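Local coordinates for Rep protein (Adeno-associated virus - 5, PDB 1M55) that probably nicks viral DNA at the replication origin, as the metal-binding endonuclease domain of a rolling-circle-type replication initiator, at residues S101-L104 and G105-V108; Y107-Q110 and I111-Q114. All coordinates share one frame; numbering follows the deposited sequence.

Contact 1 (S101-L104 and G105-V108); sequences SMVL and GRYV
V103 lays both of its methyls over one face of the Y107 ring, one turn further along the helix. CG1 sits 3.6 Å from Y107 CE1, while CG2 stands 4.0 Å from the ring centroid and 23° off the normal, a CH-pi contact displaced toward the rim. The same CG2 also faces the guanidinium of R106, 3.5 Å from its NH2, so this one methyl touches both an aromatic face and a flat cationic group, which lie roughly at right angles as seen from it. Two torsions set up the arrangement: V103 CG2 lies opposite its own backbone N, with CG1 in the tighter slot between N and the carbonyl carbon (chi1 76°), and the R106 chain folds back at chi3 (69°) to bring its end over the valine.

The backbone here is the first part of an alpha-helix. Y107 N donates to V103 O and V108 N to L104 O, the second at 2.9 Å. Ahead of them the turn is completed by solvent. One water donates to S101 O and accepts from G105 N at 2.8 Å; another bridges M102 O and R106 N in the same way. Each water thus stands in for a direct i to i+4 bond on the outer side of the helix.

On the buried side, L104 CD1 meets V108 CG2 at 3.8 Å, an apolar pair one turn apart. L104 continues onto Y5 of strand 3-10 and, with V108, onto I133 of strand 131-133, whereas Y107 stacks on F70 of helix 50-71, so this first part of helix 101-118 rests against both the sheet and the neighbouring helix.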
ATOM      1  N   SER A 101      15.977   0.054  12.062  1.00 21.22           N
ATOM      2  CA  SER A 101      15.099  -1.082  12.297  1.00 22.91           C
ATOM      3  C   SER A 101      14.557  -1.191  13.723  1.00 24.37           C
ATOM      4  O   SER A 101      13.396  -1.556  13.913  1.00 24.55           O
ATOM      5  CB  SER A 101      15.804  -2.383  11.892  1.00 24.54           C
ATOM      6  OG  SER A 101      14.911  -3.486  11.921  1.00 25.21           O
ATOM      7  N   MET A 102      15.368  -0.852  14.723  1.00 26.05           N
ATOM      8  CA  MET A 102      14.922  -0.952  16.112  1.00 27.47           C
ATOM      9  C   MET A 102      13.826   0.047  16.489  1.00 25.96           C
ATOM     10  O   MET A 102      13.018  -0.217  17.382  1.00 25.62           O
ATOM     11  CB  MET A 102      16.107  -0.838  17.083  1.00 29.43           C
ATOM     12  CG  MET A 102      16.620   0.577  17.327  1.00 31.82           C
ATOM     13  SD  MET A 102      17.960   0.635  18.558  1.00 34.32           S
ATOM     14  CE  MET A 102      17.243  -0.351  19.916  1.00 34.25           C
ATOM     15  N   VAL A 103      13.777   1.175  15.786  1.00 23.24           N
ATOM     16  CA  VAL A 103      12.777   2.198  16.068  1.00 22.17           C
ATOM     17  C   VAL A 103      11.540   2.108  15.155  1.00 20.08           C
ATOM     18  O   VAL A 103      10.492   2.697  15.451  1.00 19.50           O
ATOM     19  CB  VAL A 103      13.408   3.614  15.999  1.00 22.94           C
ATOM     20  CG1 VAL A 103      13.620   4.051  14.554  1.00 22.95           C
ATOM     21  CG2 VAL A 103      12.559   4.605  16.759  1.00 23.61           C
ATOM     22  N   LEU A 104      11.651   1.335  14.076  1.00 17.41           N
ATOM     23  CA  LEU A 104      10.554   1.167  13.120  1.00 16.11           C
ATOM     24  C   LEU A 104       9.222   0.779  13.764  1.00 15.39           C
ATOM     25  O   LEU A 104       8.169   1.286  13.369  1.00 15.23           O
ATOM     26  CB  LEU A 104      10.932   0.141  12.044  1.00 15.72           C
ATOM     27  CG  LEU A 104       9.940  -0.065  10.892  1.00 14.20           C
ATOM     28  CD1 LEU A 104       9.790   1.212  10.079  1.00 12.86           C
ATOM     29  CD2 LEU A 104      10.415  -1.203  10.004  1.00 14.77           C
ATOM     30  N   GLY A 105       9.264  -0.108  14.753  1.00 14.18           N
ATOM     31  CA  GLY A 105       8.047  -0.536  15.421  1.00 14.47           C
ATOM     32  C   GLY A 105       7.287   0.638  16.016  1.00 15.59           C
ATOM     33  O   GLY A 105       6.080   0.778  15.813  1.00 15.21           O
ATOM     34  N   ARG A 106       7.998   1.499  16.738  1.00 16.75           N
ATOM     35  CA  ARG A 106       7.372   2.662  17.353  1.00 17.62           C
ATOM     36  C   ARG A 106       6.840   3.618  16.288  1.00 16.56           C
ATOM     37  O   ARG A 106       5.723   4.125  16.408  1.00 17.30           O
ATOM     38  CB  ARG A 106       8.360   3.390  18.260  1.00 21.95           C
ATOM     39  CG  ARG A 106       7.701   4.300  19.285  1.00 29.28           C
ATOM     40  CD  ARG A 106       8.737   5.125  20.022  1.00 33.50           C
ATOM     41  NE  ARG A 106       9.362   6.118  19.150  1.00 37.59           N
ATOM     42  CZ  ARG A 106      10.652   6.441  19.175  1.00 37.72           C
ATOM     43  NH1 ARG A 106      11.480   5.852  20.028  1.00 37.37           N
ATOM     44  NH2 ARG A 106      11.113   7.374  18.355  1.00 42.76           N
ATOM     45  N   TYR A 107       7.628   3.852  15.244  1.00 15.44           N
ATOM     46  CA  TYR A 107       7.213   4.746  14.164  1.00 15.06           C
ATOM     47  C   TYR A 107       5.926   4.265  13.497  1.00 13.55           C
ATOM     48  O   TYR A 107       4.978   5.037  13.333  1.00 12.57           O
ATOM     49  CB  TYR A 107       8.317   4.874  13.113  1.00 16.49           C
ATOM     50  CG  TYR A 107       9.489   5.737  13.529  1.00 18.10           C
ATOM     51  CD1 TYR A 107      10.609   5.856  12.710  1.00 18.63           C
ATOM     52  CD2 TYR A 107       9.476   6.442  14.734  1.00 18.90           C
ATOM     53  CE1 TYR A 107      11.685   6.656  13.074  1.00 20.71           C
ATOM     54  CE2 TYR A 107      10.550   7.246  15.108  1.00 20.31           C
ATOM     55  CZ  TYR A 107      11.651   7.347  14.272  1.00 22.35           C
ATOM     56  OH  TYR A 107      12.720   8.139  14.630  1.00 25.37           O
ATOM     57  N   VAL A 108       5.892   2.988  13.126  1.00 12.47           N
ATOM     58  CA  VAL A 108       4.720   2.411  12.473  1.00 11.88           C
ATOM     59  C   VAL A 108       3.508   2.448  13.402  1.00 11.68           C
ATOM     60  O   VAL A 108       2.383   2.666  12.954  1.00 10.87           O
ATOM     61  CB  VAL A 108       5.016   0.982  11.947  1.00 12.01           C
ATOM     62  CG1 VAL A 108       3.747   0.306  11.448  1.00 12.30           C
ATOM     63  CG2 VAL A 108       6.025   1.065  10.812  1.00 11.77           C
TER
HETATM   64  O   HOH W   1      11.148  -2.107  15.377  1.00 24.33           O
HETATM   65  O   HOH W   2      10.348   0.494  18.328  1.00 17.45           O

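Contact 2 (Y107-Q110 and I111-Q114); sequences YVSQ and IRAQ
I111 tucks its CG1 branch against the carbonyl of Y107 in an uninterrupted run of alpha-helix, part of helix 101-118 in the Rep nuclease domain. CG1 comes to 3.3 Å from Y107 O, the same oxygen that accepts the I111 N-H at 2.9 Å. Placing CG1 beside the backbone N and opposite the carbonyl carbon (chi1 -63°) turns this branch back along the preceding turn, and CD1 continues the branch in an extended conformation. This is the close-packed side: I111 is buried and bears on F63 of helix 50-71, while V108, also buried, meets V131 of strand 131-133.

Three further i to i+4 bonds carry the helix onward, R112 N to V108 O, A113 N to S109 O and Q114 N to Q110 O. The methyl of A113, on the exposed flank, touches only main chain across the contact, its CB lying 3.5 Å from Q110 O.

Around S109 and R112 the contact is looser and wet. The R112 chain bends at chi3 (59°), which carries its guanidinium back across the preceding turn, with S109 CA over one face, offset toward the rim. R112 NH2 approaches S109 OG to 3.5 Å, but is not aligned for a hydrogen bond. Water joins the two residues instead: a single molecule donates to S109 O at 2.7 Å and also hydrogen-bonds to S109 OG. From the arginine, the same water accepts a weak bond from R112 NE at 3.0 Å.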
ATOM      1  N   TYR A 107       7.628   3.852  15.244  1.00 15.44           N
ATOM      2  CA  TYR A 107       7.213   4.746  14.164  1.00 15.06           C
ATOM      3  C   TYR A 107       5.926   4.265  13.497  1.00 13.55           C
ATOM      4  O   TYR A 107       4.978   5.037  13.333  1.00 12.57           O
ATOM      5  CB  TYR A 107       8.317   4.874  13.113  1.00 16.49           C
ATOM      6  CG  TYR A 107       9.489   5.737  13.529  1.00 18.10           C
ATOM      7  CD1 TYR A 107      10.609   5.856  12.710  1.00 18.63           C
ATOM      8  CD2 TYR A 107       9.476   6.442  14.734  1.00 18.90           C
ATOM      9  CE1 TYR A 107      11.685   6.656  13.074  1.00 20.71           C
ATOM     10  CE2 TYR A 107      10.550   7.246  15.108  1.00 20.31           C
ATOM     11  CZ  TYR A 107      11.651   7.347  14.272  1.00 22.35           C
ATOM     12  OH  TYR A 107      12.720   8.139  14.630  1.00 25.37           O
ATOM     13  N   VAL A 108       5.892   2.988  13.126  1.00 12.47           N
ATOM     14  CA  VAL A 108       4.720   2.411  12.473  1.00 11.88           C
ATOM     15  C   VAL A 108       3.508   2.448  13.402  1.00 11.68           C
ATOM     16  O   VAL A 108       2.383   2.666  12.954  1.00 10.87           O
ATOM     17  CB  VAL A 108       5.016   0.982  11.947  1.00 12.01           C
ATOM     18  CG1 VAL A 108       3.747   0.306  11.448  1.00 12.30           C
ATOM     19  CG2 VAL A 108       6.025   1.065  10.812  1.00 11.77           C
ATOM     20  N   SER A 109       3.747   2.279  14.700  1.00 12.19           N
ATOM     21  CA  SER A 109       2.681   2.339  15.696  1.00 12.38           C
ATOM     22  C   SER A 109       2.086   3.760  15.690  1.00 11.21           C
ATOM     23  O   SER A 109       0.862   3.939  15.763  1.00 11.58           O
ATOM     24  CB  SER A 109       3.244   2.007  17.079  1.00 16.76           C
ATOM     25  OG  SER A 109       2.229   2.055  18.066  1.00 25.71           O
ATOM     26  N   GLN A 110       2.953   4.762  15.583  1.00 10.31           N
ATOM     27  CA  GLN A 110       2.509   6.154  15.537  1.00 10.82           C
ATOM     28  C   GLN A 110       1.738   6.420  14.242  1.00 10.64           C
ATOM     29  O   GLN A 110       0.746   7.152  14.242  1.00 10.18           O
ATOM     30  CB  GLN A 110       3.698   7.108  15.653  1.00 13.72           C
ATOM     31  CG  GLN A 110       4.302   7.164  17.049  1.00 20.60           C
ATOM     32  CD  GLN A 110       5.491   8.105  17.137  1.00 38.05           C
ATOM     33  OE1 GLN A 110       5.427   9.257  16.698  1.00 42.29           O
ATOM     34  NE2 GLN A 110       6.586   7.621  17.713  1.00 41.84           N
ATOM     35  N   ILE A 111       2.200   5.833  13.141  1.00  9.89           N
ATOM     36  CA  ILE A 111       1.523   6.003  11.861  1.00  9.95           C
ATOM     37  C   ILE A 111       0.126   5.391  11.952  1.00  9.35           C
ATOM     38  O   ILE A 111      -0.847   5.991  11.501  1.00 10.05           O
ATOM     39  CB  ILE A 111       2.312   5.367  10.698  1.00 10.36           C
ATOM     40  CG1 ILE A 111       3.665   6.071  10.543  1.00 10.13           C
ATOM     41  CG2 ILE A 111       1.509   5.477   9.407  1.00 11.34           C
ATOM     42  CD1 ILE A 111       4.551   5.505   9.454  1.00 10.82           C
ATOM     43  N   ARG A 112       0.022   4.213  12.564  1.00  8.98           N
ATOM     44  CA  ARG A 112      -1.272   3.555  12.728  1.00  8.88           C
ATOM     45  C   ARG A 112      -2.229   4.464  13.505  1.00  9.16           C
ATOM     46  O   ARG A 112      -3.390   4.627  13.121  1.00  9.41           O
ATOM     47  CB  ARG A 112      -1.114   2.216  13.452  1.00  9.99           C
ATOM     48  CG  ARG A 112      -2.435   1.498  13.712  1.00 12.44           C
ATOM     49  CD  ARG A 112      -2.226   0.090  14.237  1.00 17.86           C
ATOM     50  NE  ARG A 112      -1.474   0.071  15.487  1.00 26.92           N
ATOM     51  CZ  ARG A 112      -0.350  -0.617  15.672  1.00 38.58           C
ATOM     52  NH1 ARG A 112       0.161  -1.352  14.687  1.00 41.36           N
ATOM     53  NH2 ARG A 112       0.276  -0.558  16.839  1.00 38.41           N
ATOM     54  N   ALA A 113      -1.732   5.064  14.585  1.00  9.14           N
ATOM     55  CA  ALA A 113      -2.544   5.968  15.396  1.00  9.56           C
ATOM     56  C   ALA A 113      -3.026   7.159  14.557  1.00  9.69           C
ATOM     57  O   ALA A 113      -4.174   7.598  14.681  1.00 10.07           O
ATOM     58  CB  ALA A 113      -1.747   6.448  16.601  1.00  9.64           C
ATOM     59  N   GLN A 114      -2.149   7.673  13.697  1.00  9.43           N
ATOM     60  CA  GLN A 114      -2.500   8.796  12.829  1.00  9.41           C
ATOM     61  C   GLN A 114      -3.582   8.374  11.830  1.00  9.37           C
ATOM     62  O   GLN A 114      -4.512   9.137  11.549  1.00 10.14           O
ATOM     63  CB  GLN A 114      -1.256   9.313  12.100  1.00  9.07           C
ATOM     64  CG  GLN A 114      -1.522  10.389  11.051  1.00 12.16           C
ATOM     65  CD  GLN A 114      -1.921  11.739  11.637  1.00 16.99           C
ATOM     66  OE1 GLN A 114      -2.235  11.860  12.822  1.00 15.98           O
ATOM     67  NE2 GLN A 114      -1.914  12.763  10.798  1.00 18.37           N
TER
HETATM   68  O   HOH W   3      -0.873   2.453  17.251  1.00 23.71           O

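In the fold
Contacts 1 and 2 are successive parts of helix 101-118, sharing Y107 and V108, with centres about 9 Å apart. Each has one buried side and one polar side. The buried residues of contact 1, L104 and V108, face the sheet; contact 2 keeps V108 on strand 131-133 and adds I111, directed to helix 50-71. Away from the sheet their chemistry differs: near the start of the helix, an arginine and a tyrosine pack on a valine and two waters bridge main-chain groups, whereas in 107-114 the main-chain bonding is direct and its water links side chains as well as a carbonyl. F70 spans both, stacking on Y107 and touching Q110.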